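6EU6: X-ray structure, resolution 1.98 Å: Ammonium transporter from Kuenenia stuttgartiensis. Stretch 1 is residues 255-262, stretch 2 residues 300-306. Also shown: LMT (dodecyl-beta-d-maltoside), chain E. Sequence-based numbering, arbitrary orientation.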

ATOM      1  N   ILE A 255      28.344   0.469   3.544  1.00 33.68           N
ATOM      2  CA  ILE A 255      29.780   0.691   3.585  1.00 40.52           C
ATOM      3  C   ILE A 255      30.408   0.086   4.844  1.00 47.52           C
ATOM      4  O   ILE A 255      31.348  -0.650   4.711  1.00 45.50           O
ATOM      5  CB  ILE A 255      30.133   2.168   3.385  1.00 38.74           C
ATOM      6  CG1 ILE A 255      29.759   2.580   1.982  1.00 36.39           C
ATOM      7  CG2 ILE A 255      31.624   2.416   3.650  1.00 49.45           C
ATOM      8  CD1 ILE A 255      29.603   4.056   1.877  1.00 37.60           C
ATOM      9  N   PHE A 256      29.872   0.411   6.027  1.00 43.87           N
ATOM     10  CA  PHE A 256      30.361  -0.008   7.323  1.00 44.97           C
ATOM     11  C   PHE A 256      30.277  -1.526   7.488  1.00 46.81           C
ATOM     12  O   PHE A 256      31.173  -2.136   8.075  1.00 47.66           O
ATOM     13  CB  PHE A 256      29.535   0.679   8.422  1.00 44.85           C
ATOM     14  CG  PHE A 256      29.886   0.267   9.843  1.00 44.21           C
ATOM     15  CD1 PHE A 256      31.033   0.745  10.444  1.00 44.94           C
ATOM     16  CD2 PHE A 256      29.046  -0.566  10.581  1.00 49.09           C
ATOM     17  CE1 PHE A 256      31.346   0.399  11.762  1.00 48.66           C
ATOM     18  CE2 PHE A 256      29.370  -0.947  11.887  1.00 48.80           C
ATOM     19  CZ  PHE A 256      30.526  -0.452  12.480  1.00 44.06           C
ATOM     20  N   ILE A 257      29.168  -2.127   7.040  1.00 41.02           N
ATOM     21  CA  ILE A 257      28.998  -3.544   7.166  1.00 43.21           C
ATOM     22  C   ILE A 257      29.989  -4.306   6.258  1.00 52.05           C
ATOM     23  O   ILE A 257      30.478  -5.353   6.702  1.00 45.65           O
ATOM     24  CB  ILE A 257      27.565  -4.033   6.875  1.00 44.85           C
ATOM     25  CG1 ILE A 257      26.565  -3.499   7.920  1.00 43.28           C
ATOM     26  CG2 ILE A 257      27.500  -5.548   6.913  1.00 46.97           C
ATOM     27  CD1 ILE A 257      25.091  -3.568   7.447  1.00 44.08           C
ATOM     28  N   TYR A 258      30.249  -3.825   5.018  1.00 50.31           N
ATOM     29  CA  TYR A 258      31.234  -4.433   4.076  1.00 56.58           C
ATOM     30  C   TYR A 258      32.620  -4.319   4.692  1.00 51.74           C
ATOM     31  O   TYR A 258      33.312  -5.319   4.892  1.00 59.45           O
ATOM     32  CB  TYR A 258      31.220  -3.765   2.674  1.00 60.09           C
ATOM     33  CG  TYR A 258      31.982  -4.545   1.587  1.00 66.53           C
ATOM     34  CD1 TYR A 258      31.616  -5.845   1.243  1.00 71.59           C
ATOM     35  CD2 TYR A 258      33.073  -3.974   0.908  1.00 74.62           C
ATOM     36  CE1 TYR A 258      32.312  -6.561   0.265  1.00 76.71           C
ATOM     37  CE2 TYR A 258      33.773  -4.684  -0.066  1.00 80.11           C
ATOM     38  CZ  TYR A 258      33.380  -5.980  -0.380  1.00 82.61           C
ATOM     39  OH  TYR A 258      34.043  -6.705  -1.334  1.00100.22           O
ATOM     40  N   ALA A 259      32.987  -3.105   5.063  1.00 46.19           N
ATOM     41  CA  ALA A 259      34.305  -2.871   5.627  1.00 54.11           C
ATOM     42  C   ALA A 259      34.615  -3.780   6.871  1.00 59.90           C
ATOM     43  O   ALA A 259      35.736  -4.202   7.037  1.00 57.90           O
ATOM     44  CB  ALA A 259      34.465  -1.396   5.962  1.00 51.71           C
ATOM     45  N   THR A 260      33.617  -4.083   7.711  1.00 55.11           N
ATOM     46  CA  THR A 260      33.819  -4.719   9.012  1.00 51.79           C
ATOM     47  C   THR A 260      33.434  -6.196   9.061  1.00 48.64           C
ATOM     48  O   THR A 260      33.786  -6.927   9.975  1.00 59.61           O
ATOM     49  CB  THR A 260      32.995  -4.011  10.089  1.00 48.36           C
ATOM     50  OG1 THR A 260      31.610  -4.133   9.770  1.00 52.85           O
ATOM     51  CG2 THR A 260      33.406  -2.522  10.196  1.00 48.96           C
ATOM     52  N   ARG A 261      32.661  -6.634   8.110  1.00 46.98           N
ATOM     53  CA  ARG A 261      32.270  -8.031   8.024  1.00 46.60           C
ATOM     54  C   ARG A 261      32.506  -8.661   6.666  1.00 51.15           C
ATOM     55  O   ARG A 261      32.128  -9.823   6.499  1.00 50.02           O
ATOM     56  CB  ARG A 261      30.784  -8.210   8.372  1.00 50.65           C
ATOM     57  CG  ARG A 261      30.363  -7.544   9.664  1.00 53.96           C
ATOM     58  CD  ARG A 261      28.883  -7.748   9.937  1.00 50.55           C
ATOM     59  NE  ARG A 261      28.455  -6.792  10.931  1.00 56.98           N
ATOM     60  CZ  ARG A 261      27.216  -6.623  11.365  1.00 54.14           C
ATOM     61  NH1 ARG A 261      26.204  -7.371  10.928  1.00 51.52           N
ATOM     62  NH2 ARG A 261      27.005  -5.692  12.262  1.00 49.00           N
ATOM     63  N   LYS A 262      33.082  -7.929   5.695  1.00 52.77           N
ATOM     64  CA  LYS A 262      33.366  -8.466   4.313  1.00 60.49           C
ATOM     65  C   LYS A 262      32.163  -9.157   3.534  1.00 61.25           C
ATOM     66  O   LYS A 262      32.352  -9.963   2.619  1.00 68.59           O
ATOM     67  CB  LYS A 262      34.656  -9.355   4.353  1.00 61.71           C
ATOM     68  CG  LYS A 262      35.957  -8.589   4.645  1.00 61.32           C
ATOM     69  CD  LYS A 262      37.111  -9.031   3.729  1.00 76.00           C
ATOM     70  CE  LYS A 262      38.435  -8.295   3.998  1.00 77.94           C
ATOM     71  NZ  LYS A 262      39.119  -7.915   2.727  1.00 76.72           N
ATOM     72  N   GLY A 300      22.719   5.271  11.104  1.00 32.47           N
ATOM     73  CA  GLY A 300      22.898   3.970  10.510  1.00 32.73           C
ATOM     74  C   GLY A 300      24.023   3.125  11.173  1.00 37.12           C
ATOM     75  O   GLY A 300      23.839   1.980  11.564  1.00 34.71           O
ATOM     76  N   ILE A 301      25.210   3.691  11.231  1.00 36.29           N
ATOM     77  CA  ILE A 301      26.352   3.081  11.894  1.00 34.17           C
ATOM     78  C   ILE A 301      26.090   2.891  13.399  1.00 29.45           C
ATOM     79  O   ILE A 301      26.333   1.817  13.922  1.00 33.59           O
ATOM     80  CB  ILE A 301      27.594   3.963  11.645  1.00 36.59           C
ATOM     81  CG1 ILE A 301      27.953   3.868  10.158  1.00 42.62           C
ATOM     82  CG2 ILE A 301      28.785   3.559  12.482  1.00 40.24           C
ATOM     83  CD1 ILE A 301      28.769   5.036   9.702  1.00 47.82           C
ATOM     84  N   LEU A 302      25.644   3.918  14.105  1.00 28.62           N
ATOM     85  CA  LEU A 302      25.505   3.771  15.546  1.00 29.42           C
ATOM     86  C   LEU A 302      24.454   2.718  15.884  1.00 34.63           C
ATOM     87  O   LEU A 302      24.544   2.008  16.932  1.00 31.07           O
ATOM     88  CB  LEU A 302      25.140   5.070  16.224  1.00 31.68           C
ATOM     89  CG  LEU A 302      26.214   6.165  16.184  1.00 34.21           C
ATOM     90  CD1 LEU A 302      25.737   7.412  16.900  1.00 35.66           C
ATOM     91  CD2 LEU A 302      27.406   5.634  16.918  1.00 35.70           C
ATOM     92  N   ALA A 303      23.441   2.597  15.029  1.00 31.92           N
ATOM     93  CA  ALA A 303      22.370   1.637  15.327  1.00 31.75           C
ATOM     94  C   ALA A 303      22.860   0.185  15.176  1.00 28.91           C
ATOM     95  O   ALA A 303      22.468  -0.699  15.934  1.00 29.62           O
ATOM     96  CB  ALA A 303      21.162   1.889  14.453  1.00 33.25           C
ATOM     97  N   ILE A 304      23.741  -0.044  14.201  1.00 27.57           N
ATOM     98  CA  ILE A 304      24.304  -1.346  13.972  1.00 32.22           C
ATOM     99  C   ILE A 304      25.269  -1.691  15.136  1.00 31.44           C
ATOM    100  O   ILE A 304      25.276  -2.848  15.558  1.00 32.37           O
ATOM    101  CB  ILE A 304      25.066  -1.387  12.635  1.00 34.00           C
ATOM    102  CG1 ILE A 304      24.056  -1.333  11.483  1.00 41.13           C
ATOM    103  CG2 ILE A 304      25.926  -2.641  12.512  1.00 34.46           C
ATOM    104  CD1 ILE A 304      24.752  -1.113  10.146  1.00 38.70           C
ATOM    105  N   ILE A 305      26.007  -0.686  15.644  1.00 31.83           N
ATOM    106  CA  ILE A 305      26.911  -0.934  16.755  1.00 31.31           C
ATOM    107  C   ILE A 305      26.050  -1.328  17.942  1.00 30.06           C
ATOM    108  O   ILE A 305      26.311  -2.315  18.656  1.00 32.45           O
ATOM    109  CB  ILE A 305      27.775   0.286  17.037  1.00 33.70           C
ATOM    110  CG1 ILE A 305      28.802   0.419  15.892  1.00 36.68           C
ATOM    111  CG2 ILE A 305      28.471   0.170  18.420  1.00 35.59           C
ATOM    112  CD1 ILE A 305      29.467   1.773  15.801  1.00 35.96           C
ATOM    113  N   ALA A 306      25.021  -0.533  18.180  1.00 30.22           N
ATOM    114  CA  ALA A 306      24.080  -0.818  19.231  1.00 28.97           C
ATOM    115  C   ALA A 306      23.412  -2.155  19.146  1.00 29.28           C
ATOM    116  O   ALA A 306      23.278  -2.867  20.164  1.00 28.89           O
ATOM    117  CB  ALA A 306      23.069   0.279  19.379  1.00 28.99           C
TER
HETATM  118  C1B LMT E 504      30.270 -12.173  -7.973  1.00 52.34           C
HETATM  119  C2B LMT E 504      30.496 -13.670  -7.578  1.00 47.10           C
HETATM  120  C3B LMT E 504      31.978 -14.011  -7.641  1.00 49.77           C
HETATM  121  C4B LMT E 504      32.390 -13.731  -9.058  1.00 57.69           C
HETATM  122  C5B LMT E 504      32.248 -12.270  -9.396  1.00 52.30           C
HETATM  123  C6B LMT E 504      32.808 -12.037 -10.809  1.00 56.04           C
HETATM  124  O1B LMT E 504      30.927 -11.326  -7.038  1.00 46.57           O
HETATM  125  O2B LMT E 504      30.075 -13.948  -6.236  1.00 46.49           O
HETATM  126  O3B LMT E 504      32.303 -15.383  -7.377  1.00 51.21           O
HETATM  127  O4' LMT E 504      33.751 -14.136  -9.253  1.00 62.05           O
HETATM  128  O5B LMT E 504      30.853 -11.883  -9.243  1.00 50.42           O
HETATM  129  O6B LMT E 504      32.684 -13.200 -11.704  1.00 58.72           O
HETATM  130  C1' LMT E 504      30.267  -8.463  -4.165  1.00 47.75           C
HETATM  131  C2' LMT E 504      29.366  -9.634  -4.270  1.00 43.93           C
HETATM  132  C3' LMT E 504      29.957 -10.718  -5.050  1.00 42.71           C
HETATM  133  C4' LMT E 504      30.213 -10.268  -6.416  1.00 50.25           C
HETATM  134  C5' LMT E 504      31.025  -8.951  -6.361  1.00 46.90           C
HETATM  135  C6' LMT E 504      31.168  -8.370  -7.751  1.00 49.01           C
HETATM  136  O1' LMT E 504      29.659  -7.470  -3.368  1.00 53.67           O
HETATM  137  O2' LMT E 504      29.163 -10.189  -3.000  1.00 50.75           O
HETATM  138  O3' LMT E 504      29.093 -11.834  -5.159  1.00 49.33           O
HETATM  139  O5' LMT E 504      30.466  -7.985  -5.483  1.00 51.59           O
HETATM  140  O6' LMT E 504      29.949  -8.298  -8.517  1.00 44.15           O
HETATM  141  C1  LMT E 504      30.504  -6.298  -3.212  1.00 62.27           C
HETATM  142  C2  LMT E 504      29.889  -5.338  -2.182  1.00 63.25           C
HETATM  143  C3  LMT E 504      30.584  -3.982  -2.110  1.00 65.25           C
HETATM  144  C4  LMT E 504      29.952  -3.036  -1.059  1.00 65.97           C
HETATM  145  C5  LMT E 504      29.235  -1.825  -1.667  1.00 64.84           C
HETATM  146  C6  LMT E 504      29.444  -0.467  -1.002  1.00 57.59           C
HETATM  147  C7  LMT E 504      28.334   0.509  -1.441  1.00 58.24           C
HETATM  148  C8  LMT E 504      28.824   1.830  -2.025  1.00 65.88           C
HETATM  149  C9  LMT E 504      27.694   2.793  -2.478  1.00 70.69           C
HETATM  150  C10 LMT E 504      28.172   4.273  -2.711  1.00 83.48           C
HETATM  151  C11 LMT E 504      27.590   5.073  -3.927  1.00 81.67           C
HETATM  152  C12 LMT E 504      26.654   6.265  -3.643  1.00 71.35           C
HETATM  153  O   HOH W   1      25.031  -5.597  14.343  1.00 48.75           O

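What fills the gap between two helices whose axes come no closer than 10.6 Å and whose directions differ by 47°? Mainly one ring. Phe256 points its CA-to-CB bond toward the other helix, and its t rotamer at chi1 (177°) sets the ring into a patch formed by three isoleucines: Ile301, Ile304 and Ile305. It gives up more surface to the contact than any other residue, 92 Å² of its own area, where the whole contact buries 269 Å² counted from both sides.

How does the ring fit among these side chains? The methyl CG2 of Ile301 sits over one face, 4.1 Å from the centroid of the Phe256 ring and only 11° off the ring normal, a CH-pi contact in which a methyl bump rests on a flat pi surface. Nearer the backbone, Phe256 CB and Ile301 CG1 are 4.0 Å apart, at the place where the two main chains come closest. Ile304 meets the edge of the ring, with its CG2 3.9 Å from Phe256 CE2, and Ile305 reaches the ring tip, with its CG1 3.9 Å from Phe256 CZ. The CA-to-CB bond of Ile305 points sideways, but the end of its side chain comes nearer. Branching at CB suits isoleucine here: the branches present bumps from different directions, CG2 of Ile301 over a face, CG2 of Ile304 at the edge, CG1 of Ile305 near CZ.

Where does the second helix push its own bump across? At Ile304, which points toward stretch 1 and loses 78 Å². Besides CG2 at the ring edge, it extends CD1 to within 3.7 Å of Ile257 CD1, so two slim isoleucine arms meet tip to tip. Ile257 starts sideways and closes the distance with its end. Both residues are buried, where purely apolar side chains leave no polar group unpaired.

What joins the helices beyond the apolar packing? No direct hydrogen bond crosses the contact, but a water bridges it, accepting from Arg261 NH2 at 2.9 Å and donating to Ile304 O at 3.0 Å. The long Arg261 side chain, extended through chi2 and chi3, brings its guanidinium near enough for a water to span the gap to this carbonyl, and NH2 passes 3.2 Å from Ile304 CG2, so the same residue is touched by the arginine and held through the water. Thr260 OG1 donates a 2.7 Å hydrogen bond to Phe256 O, satisfying its hydroxyl within its own helix.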